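Side-chain contacts in molinate hydrolase (Gulosibacter molinativorax, PDB 4UB9), which hydrolyses the thiocarbamate pesticide molinate, binds zinc and probably belongs among hydrolases that cleave carbon-nitrogen bonds other than peptide bonds: residues 147-150 with 151-155; 311-314 with 315-318; 438-441 with 442-445; 380-383 with 384-387. All coordinates share one frame; numbering follows the deposited sequence.

How the interactions relate
All four interactions are local, each made within one continuous stretch, so along the chain they follow in series and none nests in or crosses another. Interaction 1 comes first, in the opening turns of helix 148-159, between strands 138-143 and 167-170. Interaction 2 starts helix 313-322, on the opposite side of the chain's centre, with centres about 38 Å apart. Interaction 4 then turns the chain from helix 379-383 towards helix 387-390, and like interaction 1 it touches the second subunit. Interaction 3 comes last, tightening the loop between helix 424-429 and strand 447-450; its centre lies about 40 Å from that of interaction 4.

Interaction 1 of 4, residues 147-150 with 151-155; sequences ALEP and VTIAR
Val151 N to Ala147 O (3.1 Å), Ile153 N to Glu149 O and Ala154 N to Pro150 O are the i to i+4 backbone bonds of a helix that starts just after Ala147, its N-cap. Leu148 O is the acceptor that does double duty. Thr152 N reaches it in the usual helical way at 3.0 Å, while Thr152 OG1 donates to Leu148 O at 2.7 Å from the opposite face of the carbonyl plane, standing 37° out of it. The hydroxyl can turn back like this because it lies anti to the carbonyl carbon of Thr152 (chi1 -62°), and the bond fixes its rotation. Leu148 CD1 packs against the same hydroxyl oxygen, 3.7 Å from Thr152 OG1. Helix 148-159 joins strands 138-143 and 167-170 in a beta-alpha-beta unit of this TIM-barrel-type amidohydrolase, and Leu148, Val151 and Thr152 all rest on Phe170 of the second strand. Pro150 fits this first turn, where its ring nitrogen needs no carbonyl partner, and it turns to Tyr122 and Ile126 of helix 122-135. Ile153 sets CG1 3.4 Å from Glu149 O, and its CD1 comes within 4.2 Å of Glu149 CG. The carboxylate of Glu149 looks outward instead, OE2 accepting a hydrogen bond from Asn493 of the second subunit.

Interaction 2 of 4, residues 311-314 with 315-318; sequences IPEE and TIEK
Pro312 O, at the N-cap of helix 313-322, draws in two amides of the first turn: Ile316 N, lying in the carbonyl plane at 3.3 Å, and Thr315 N, whose bond is weak. The helical i to i+4 pattern continues with Glu317 N to Glu313 O (2.9 Å) and Lys318 N to Glu314 O. Among the side chains, Glu314 and Lys318 run side by side and point the same way. Glu314 swings its CG anti to the backbone N (chi1 178°) and continues extended, which brings OE2 to 3.4 Å from Lys318 CE but leaves it 3.9 Å from Lys318 NZ, a long salt bridge. The ammonium has firmer partners on helix 286-294, where Asn290 and Glu294 hold it. Glu313 and Glu317 cross at about a right angle, and Glu317 OE1 lies 3.5 Å from Glu313 CG. Their carboxylates, with planes 41° apart, stay separated, Glu313 OE2 being 4.4 Å from Glu317 OE1. Beneath this polar surface Ile311 sends its CG2 branch inward, 3.8 Å from Thr315 CB and 4.0 Å from Ile316 CG1, crossing both side chains at about a right angle. Ile311 and Thr315 also pack on helix 286-294, through Leu286 and Leu289 respectively. The repulsion expected between Glu313 and Glu317 would probably be eased by the positive end of the helix dipole and by Arg360, a long and weak ion partner of Glu313, while Lys318 offsets the charge of Glu314 only in part.

Interaction 3 of 4, residues 438-441 with 442-445; sequences SIDV and GKLG
Lys443 NZ donates to Ser438 OG at 2.7 Å, and that hydroxyl in turn donates a hydrogen bond to Asp440 OD2 at 2.9 Å, using the anti lone pair of the carboxylate. The serine oxygen thus acts as both acceptor and donor, and it links the ammonium to a carboxylate that lies 4.2 Å away, Lys443 NZ to Asp440 OD2, beyond salt-bridge distance. The ammonium is further gripped by Phe433, which offers its backbone O and the ring for a cation-pi contact. Lysine reaches this place by a fully extended chain, with CG anti to the carbonyl carbon (chi1 -65°), running beside Asp440 in the same direction so that Lys443 CE packs 3.9 Å from Asp440 CB. Were Lys443 replaced by an alanine, Ser438 OG would probably lose its donor and the Phe433 ring its cation, and the flank of Asp440 its cover. The backbone bond Lys443 N to Asp440 O (3.1 Å) closes the turn from Asp440 to Lys443. Gly442 sits in it with a positive phi of 98°, where any beta carbon would run into the carbonyl oxygen of Val441. Farther along, one water donates to both Ser438 O and Leu444 O, bridging the two arms of the loop. Gly442 and Lys443 also bond by backbone to Ile64 of strand 63-69, while Ile439 packs on that strand and on strand 88-95. In the loop that leads into strand 447-450, this is a type II beta turn, with its classic signature of a glycine of positive phi at the third position, here Gly442.

Interaction 4 of 4, residues 380-383 with 384-387; sequences DILE and DMSQ
Met385 lies obliquely across both Leu382 and Ile381, its thioether meeting one and its methyl the other. SD comes to 3.9 Å from Leu382 CD2, and the terminal Met385 CE stops 4.2 Å from Ile381 CG2. This reach depends on an extended chain beyond CG, with CG itself set anti to the carbonyl carbon (chi1 -64°), which carries the side chain back along the preceding turn. Met385 also packs on Leu390 of helix 387-390, which Leu382 touches too, so the Met385 side chain joins helix 379-383 to helix 387-390. Shortening Met385 to a serine is likely to cost Leu382 CD2 and Ile381 CG2 their sulfur and methyl neighbours, along with the packing on Leu390. Two i to i+3 backbone bonds, Met385 N to Leu382 O at 2.9 Å, with the donor 52° above the carbonyl plane, and Asp384 N to Ile381 O at 3.2 Å, carry the chain out of helix 379-383 into the short link before helix 387-390, whose N-cap is Ser386. Asp384 is folded back so that its OD1 lies 3.3 Å from Asp380 O. Two acceptors cannot bond each other; Thr199 OG1 of the second subunit is hydrogen-bonded to Asp384 OD1 and weakly to Asp380 O, while Arg198 N of that subunit holds Asp384 OD2. Asp380 forms salt bridges to Arg203 of the second subunit and to Arg490 of its own chain, and a hydrogen bond to Tyr488.

Interaction 1 of 4, residues 147-150 with 151-155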
loop_
_atom_site.group_PDB
_atom_site.type_symbol
_atom_site.label_atom_id
_atom_site.label_comp_id
_atom_site.label_asym_id
_atom_site.label_seq_id
_atom_site.Cartn_x
_atom_site.Cartn_y
_atom_site.Cartn_z
ATOM N N ALA A 147 5.079 -25.319 11.766
ATOM C CA ALA A 147 3.772 -25.959 11.646
ATOM C C ALA A 147 3.788 -27.342 12.275
ATOM O O ALA A 147 4.590 -28.204 11.906
ATOM C CB ALA A 147 3.359 -26.063 10.210
ATOM N N LEU A 148 2.857 -27.555 13.202
ATOM C CA LEU A 148 2.839 -28.746 14.005
ATOM C C LEU A 148 2.845 -30.034 13.209
ATOM O O LEU A 148 3.630 -30.928 13.477
ATOM C CB LEU A 148 1.651 -28.729 14.966
ATOM C CG LEU A 148 1.625 -29.871 15.992
ATOM C CD1 LEU A 148 2.851 -29.901 16.901
ATOM C CD2 LEU A 148 0.384 -29.744 16.839
ATOM N N GLU A 149 1.932 -30.168 12.267
ATOM C CA GLU A 149 1.806 -31.417 11.531
ATOM C C GLU A 149 3.134 -31.852 10.852
ATOM O O GLU A 149 3.617 -32.946 11.117
ATOM C CB GLU A 149 0.616 -31.362 10.547
ATOM C CG GLU A 149 0.422 -32.609 9.675
ATOM C CD GLU A 149 -0.624 -32.414 8.561
ATOM O OE1 GLU A 149 -1.812 -32.259 8.894
ATOM O OE2 GLU A 149 -0.276 -32.423 7.360
ATOM N N PRO A 150 3.719 -31.017 9.993
ATOM C CA PRO A 150 4.909 -31.497 9.282
ATOM C C PRO A 150 6.139 -31.600 10.153
ATOM O O PRO A 150 6.971 -32.445 9.899
ATOM C CB PRO A 150 5.135 -30.446 8.203
ATOM C CG PRO A 150 4.366 -29.255 8.629
ATOM C CD PRO A 150 3.220 -29.751 9.440
ATOM N N VAL A 151 6.248 -30.766 11.179
ATOM C CA VAL A 151 7.388 -30.880 12.063
ATOM C C VAL A 151 7.320 -32.161 12.893
ATOM O O VAL A 151 8.332 -32.787 13.174
ATOM C CB VAL A 151 7.573 -29.647 12.944
ATOM C CG1 VAL A 151 6.664 -29.658 14.151
ATOM C CG2 VAL A 151 9.029 -29.533 13.405
ATOM N N THR A 152 6.115 -32.572 13.254
ATOM C CA THR A 152 5.901 -33.850 13.947
ATOM C C THR A 152 6.309 -35.022 13.059
ATOM O O THR A 152 7.120 -35.871 13.430
ATOM C CB THR A 152 4.416 -34.041 14.330
ATOM O OG1 THR A 152 4.039 -33.011 15.223
ATOM C CG2 THR A 152 4.170 -35.381 15.012
ATOM N N ILE A 153 5.767 -35.044 11.850
ATOM C CA ILE A 153 6.141 -36.062 10.848
ATOM C C ILE A 153 7.669 -36.195 10.703
ATOM O O ILE A 153 8.221 -37.290 10.679
ATOM C CB ILE A 153 5.544 -35.756 9.479
ATOM C CG1 ILE A 153 4.032 -35.985 9.548
ATOM C CG2 ILE A 153 6.149 -36.652 8.404
ATOM C CD1 ILE A 153 3.241 -35.486 8.356
ATOM N N ALA A 154 8.321 -35.048 10.589
ATOM C CA ALA A 154 9.756 -34.984 10.294
ATOM C C ALA A 154 10.588 -35.431 11.485
ATOM O O ALA A 154 11.553 -36.170 11.324
ATOM C CB ALA A 154 10.171 -33.587 9.885
ATOM N N ARG A 155 10.231 -34.988 12.683
ATOM C CA ARG A 155 11.031 -35.411 13.822
ATOM C C ARG A 155 10.905 -36.902 14.050
ATOM O O ARG A 155 11.888 -37.550 14.393
ATOM C CB ARG A 155 10.779 -34.617 15.082
ATOM C CG ARG A 155 9.777 -35.178 16.011
ATOM C CD ARG A 155 10.315 -35.262 17.375
ATOM N NE ARG A 155 9.394 -34.676 18.317
ATOM C CZ ARG A 155 8.154 -35.083 18.612
ATOM N NH1 ARG A 155 7.581 -36.072 17.986
ATOM N NH2 ARG A 155 7.475 -34.452 19.555
#

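Interaction 2 of 4, residues 311-314 with 315-318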
loop_
_atom_site.group_PDB
_atom_site.type_symbol
_atom_site.label_atom_id
_atom_site.label_comp_id
_atom_site.label_asym_id
_atom_site.label_seq_id
_atom_site.Cartn_x
_atom_site.Cartn_y
_atom_site.Cartn_z
ATOM N N ILE A 311 18.644 -2.693 29.547
ATOM C CA ILE A 311 18.247 -3.576 30.608
ATOM C C ILE A 311 18.749 -3.024 31.954
ATOM O O ILE A 311 19.914 -2.761 32.088
ATOM C CB ILE A 311 18.800 -4.977 30.419
ATOM C CG1 ILE A 311 18.196 -5.606 29.177
ATOM C CG2 ILE A 311 18.465 -5.823 31.634
ATOM C CD1 ILE A 311 18.714 -6.998 28.887
ATOM N N PRO A 312 17.860 -2.835 32.933
ATOM C CA PRO A 312 18.306 -2.338 34.229
ATOM C C PRO A 312 19.100 -3.350 35.002
ATOM O O PRO A 312 18.948 -4.578 34.840
ATOM C CB PRO A 312 17.012 -2.048 34.984
ATOM C CG PRO A 312 15.893 -2.235 33.995
ATOM C CD PRO A 312 16.422 -3.127 32.910
ATOM N N GLU A 313 19.934 -2.818 35.871
ATOM C CA GLU A 313 20.825 -3.615 36.703
ATOM C C GLU A 313 20.049 -4.646 37.503
ATOM O O GLU A 313 20.430 -5.801 37.599
ATOM C CB GLU A 313 21.641 -2.675 37.591
ATOM C CG GLU A 313 23.033 -3.194 37.898
ATOM C CD GLU A 313 23.829 -3.643 36.662
ATOM O OE1 GLU A 313 24.090 -2.823 35.755
ATOM O OE2 GLU A 313 24.238 -4.825 36.610
ATOM N N GLU A 314 18.923 -4.226 38.046
ATOM C CA GLU A 314 18.083 -5.082 38.880
ATOM C C GLU A 314 17.655 -6.366 38.152
ATOM O O GLU A 314 17.567 -7.437 38.739
ATOM C CB GLU A 314 16.863 -4.255 39.323
ATOM C CG GLU A 314 15.871 -5.019 40.163
ATOM C CD GLU A 314 14.422 -4.521 40.158
ATOM O OE1 GLU A 314 14.223 -3.319 40.444
ATOM O OE2 GLU A 314 13.483 -5.353 39.928
ATOM N N THR A 315 17.401 -6.237 36.858
ATOM C CA THR A 315 16.970 -7.352 36.045
ATOM C C THR A 315 18.135 -8.307 35.820
ATOM O O THR A 315 17.958 -9.528 35.864
ATOM C CB THR A 315 16.431 -6.912 34.685
ATOM O OG1 THR A 315 15.357 -6.003 34.861
ATOM C CG2 THR A 315 15.934 -8.095 33.869
ATOM N N ILE A 316 19.316 -7.771 35.568
ATOM C CA ILE A 316 20.479 -8.641 35.414
ATOM C C ILE A 316 20.705 -9.394 36.698
ATOM O O ILE A 316 21.001 -10.609 36.688
ATOM C CB ILE A 316 21.717 -7.848 35.026
ATOM C CG1 ILE A 316 21.622 -7.443 33.547
ATOM C CG2 ILE A 316 22.960 -8.673 35.243
ATOM C CD1 ILE A 316 22.695 -6.479 33.095
ATOM N N GLU A 317 20.560 -8.701 37.824
ATOM C CA GLU A 317 20.752 -9.349 39.148
ATOM C C GLU A 317 19.756 -10.466 39.428
ATOM O O GLU A 317 20.106 -11.516 39.954
ATOM C CB GLU A 317 20.721 -8.312 40.266
ATOM C CG GLU A 317 22.049 -7.572 40.397
ATOM C CD GLU A 317 21.841 -6.174 40.986
ATOM O OE1 GLU A 317 22.671 -5.290 40.714
ATOM O OE2 GLU A 317 20.834 -5.952 41.714
ATOM N N LYS A 318 18.531 -10.287 38.979
ATOM C CA LYS A 318 17.563 -11.398 39.040
ATOM C C LYS A 318 17.996 -12.621 38.226
ATOM O O LYS A 318 17.760 -13.761 38.621
ATOM C CB LYS A 318 16.207 -10.983 38.526
ATOM C CG LYS A 318 15.482 -9.987 39.387
ATOM C CD LYS A 318 14.011 -9.927 39.008
ATOM C CE LYS A 318 13.318 -8.705 39.586
ATOM N NZ LYS A 318 11.839 -8.854 39.418
#

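Interaction 3 of 4, residues 438-441 with 442-445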
loop_
_atom_site.group_PDB
_atom_site.type_symbol
_atom_site.label_atom_id
_atom_site.label_comp_id
_atom_site.label_asym_id
_atom_site.label_seq_id
_atom_site.Cartn_x
_atom_site.Cartn_y
_atom_site.Cartn_z
ATOM N N SER A 438 27.078 -32.848 25.920
ATOM C CA SER A 438 28.460 -33.046 26.366
ATOM C C SER A 438 28.932 -34.460 26.069
ATOM O O SER A 438 28.141 -35.408 25.959
ATOM C CB SER A 438 28.642 -32.754 27.870
ATOM O OG SER A 438 27.984 -33.747 28.669
ATOM N N ILE A 439 30.247 -34.578 26.049
ATOM C CA ILE A 439 30.890 -35.870 25.937
ATOM C C ILE A 439 31.147 -36.478 27.319
ATOM O O ILE A 439 32.019 -36.043 28.070
ATOM C CB ILE A 439 32.185 -35.743 25.149
ATOM C CG1 ILE A 439 31.818 -35.373 23.707
ATOM C CG2 ILE A 439 32.934 -37.067 25.189
ATOM C CD1 ILE A 439 32.989 -35.019 22.818
ATOM N N ASP A 440 30.320 -37.450 27.654
ATOM C CA ASP A 440 30.252 -38.029 29.005
ATOM C C ASP A 440 29.656 -39.402 28.871
ATOM O O ASP A 440 28.745 -39.622 28.071
ATOM C CB ASP A 440 29.342 -37.224 29.962
ATOM C CG ASP A 440 30.090 -36.120 30.724
ATOM O OD1 ASP A 440 31.027 -36.457 31.473
ATOM O OD2 ASP A 440 29.768 -34.911 30.570
ATOM N N VAL A 441 30.189 -40.318 29.656
ATOM C CA VAL A 441 29.798 -41.704 29.571
ATOM C C VAL A 441 28.315 -41.772 29.827
ATOM O O VAL A 441 27.825 -41.156 30.744
ATOM C CB VAL A 441 30.581 -42.580 30.588
ATOM C CG1 VAL A 441 30.013 -43.996 30.643
ATOM C CG2 VAL A 441 32.062 -42.613 30.209
ATOM N N GLY A 442 27.606 -42.546 29.030
ATOM C CA GLY A 442 26.149 -42.720 29.204
ATOM C C GLY A 442 25.311 -41.837 28.294
ATOM O O GLY A 442 24.200 -42.185 27.954
ATOM N N LYS A 443 25.868 -40.719 27.864
ATOM C CA LYS A 443 25.175 -39.818 26.930
ATOM C C LYS A 443 25.215 -40.294 25.482
ATOM O O LYS A 443 25.988 -41.175 25.131
ATOM C CB LYS A 443 25.738 -38.397 27.032
ATOM C CG LYS A 443 25.484 -37.762 28.396
ATOM C CD LYS A 443 25.776 -36.269 28.403
ATOM C CE LYS A 443 25.755 -35.755 29.818
ATOM N NZ LYS A 443 25.661 -34.276 29.874
ATOM N N LEU A 444 24.380 -39.700 24.644
ATOM C CA LEU A 444 24.350 -40.054 23.218
ATOM C C LEU A 444 25.670 -39.757 22.519
ATOM O O LEU A 444 26.366 -38.805 22.847
ATOM C CB LEU A 444 23.230 -39.328 22.502
ATOM C CG LEU A 444 21.815 -39.806 22.859
ATOM C CD1 LEU A 444 20.808 -38.723 22.559
ATOM C CD2 LEU A 444 21.436 -41.086 22.118
ATOM N N GLY A 445 25.987 -40.575 21.531
ATOM C CA GLY A 445 27.266 -40.508 20.794
ATOM C C GLY A 445 27.357 -39.515 19.655
ATOM O O GLY A 445 27.619 -39.863 18.489
HETATM O O HOH W 1 26.389 -36.218 24.047
#

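Interaction 4 of 4, residues 380-383 with 384-387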
loop_
_atom_site.group_PDB
_atom_site.type_symbol
_atom_site.label_atom_id
_atom_site.label_comp_id
_atom_site.label_asym_id
_atom_site.label_seq_id
_atom_site.Cartn_x
_atom_site.Cartn_y
_atom_site.Cartn_z
ATOM N N ASP A 380 15.894 -18.227 -4.274
ATOM C CA ASP A 380 15.438 -17.006 -4.978
ATOM C C ASP A 380 15.548 -15.768 -4.105
ATOM O O ASP A 380 15.830 -14.665 -4.593
ATOM C CB ASP A 380 14.002 -17.107 -5.507
ATOM C CG ASP A 380 13.896 -17.865 -6.788
ATOM O OD1 ASP A 380 14.864 -17.910 -7.578
ATOM O OD2 ASP A 380 12.805 -18.401 -7.035
ATOM N N ILE A 381 15.303 -15.937 -2.816
ATOM C CA ILE A 381 15.401 -14.811 -1.855
ATOM C C ILE A 381 16.853 -14.482 -1.521
ATOM O O ILE A 381 17.228 -13.320 -1.397
ATOM C CB ILE A 381 14.634 -15.123 -0.553
ATOM C CG1 ILE A 381 13.128 -15.187 -0.827
ATOM C CG2 ILE A 381 14.921 -14.102 0.552
ATOM C CD1 ILE A 381 12.491 -13.821 -0.934
ATOM N N LEU A 382 17.659 -15.508 -1.342
ATOM C CA LEU A 382 19.121 -15.296 -1.165
ATOM C C LEU A 382 19.723 -14.569 -2.360
ATOM O O LEU A 382 20.541 -13.658 -2.232
ATOM C CB LEU A 382 19.850 -16.614 -0.996
ATOM C CG LEU A 382 19.558 -17.350 0.308
ATOM C CD1 LEU A 382 20.302 -18.689 0.325
ATOM C CD2 LEU A 382 19.938 -16.519 1.524
ATOM N N GLU A 383 19.290 -15.003 -3.533
ATOM C CA GLU A 383 19.773 -14.470 -4.791
ATOM C C GLU A 383 19.546 -12.943 -4.897
ATOM O O GLU A 383 20.249 -12.270 -5.595
ATOM C CB GLU A 383 19.076 -15.214 -5.945
ATOM C CG GLU A 383 19.679 -14.976 -7.305
ATOM C CD GLU A 383 21.105 -15.548 -7.420
ATOM O OE1 GLU A 383 21.404 -16.607 -6.825
ATOM O OE2 GLU A 383 21.948 -14.880 -8.055
ATOM N N ASP A 384 18.526 -12.423 -4.224
ATOM C CA ASP A 384 18.259 -10.973 -4.207
ATOM C C ASP A 384 19.278 -10.178 -3.418
ATOM O O ASP A 384 19.336 -8.963 -3.550
ATOM C CB ASP A 384 16.904 -10.638 -3.539
ATOM C CG ASP A 384 15.676 -10.953 -4.409
ATOM O OD1 ASP A 384 15.794 -11.543 -5.506
ATOM O OD2 ASP A 384 14.560 -10.599 -3.949
ATOM N N MET A 385 20.010 -10.838 -2.543
ATOM C CA MET A 385 20.766 -10.122 -1.520
ATOM C C MET A 385 22.133 -9.684 -2.002
ATOM O O MET A 385 22.799 -10.412 -2.726
ATOM C CB MET A 385 20.975 -11.023 -0.305
ATOM C CG MET A 385 19.688 -11.400 0.380
ATOM S SD MET A 385 19.962 -12.595 1.685
ATOM C CE MET A 385 18.313 -12.536 2.421
ATOM N N SER A 386 22.546 -8.512 -1.544
ATOM C CA SER A 386 23.914 -8.006 -1.738
ATOM C C SER A 386 24.929 -8.815 -0.934
ATOM O O SER A 386 24.564 -9.616 -0.072
ATOM C CB SER A 386 24.020 -6.534 -1.325
ATOM O OG SER A 386 23.828 -6.381 0.081
ATOM N N GLN A 387 26.199 -8.616 -1.257
ATOM C CA GLN A 387 27.343 -9.211 -0.509
ATOM C C GLN A 387 27.275 -8.882 0.956
ATOM O O GLN A 387 27.470 -9.752 1.784
ATOM C CB GLN A 387 28.698 -8.677 -0.986
ATOM C CG GLN A 387 29.271 -9.425 -2.160
ATOM C CD GLN A 387 29.078 -10.926 -2.009
ATOM O OE1 GLN A 387 29.697 -11.557 -1.154
ATOM N NE2 GLN A 387 28.190 -11.502 -2.827
#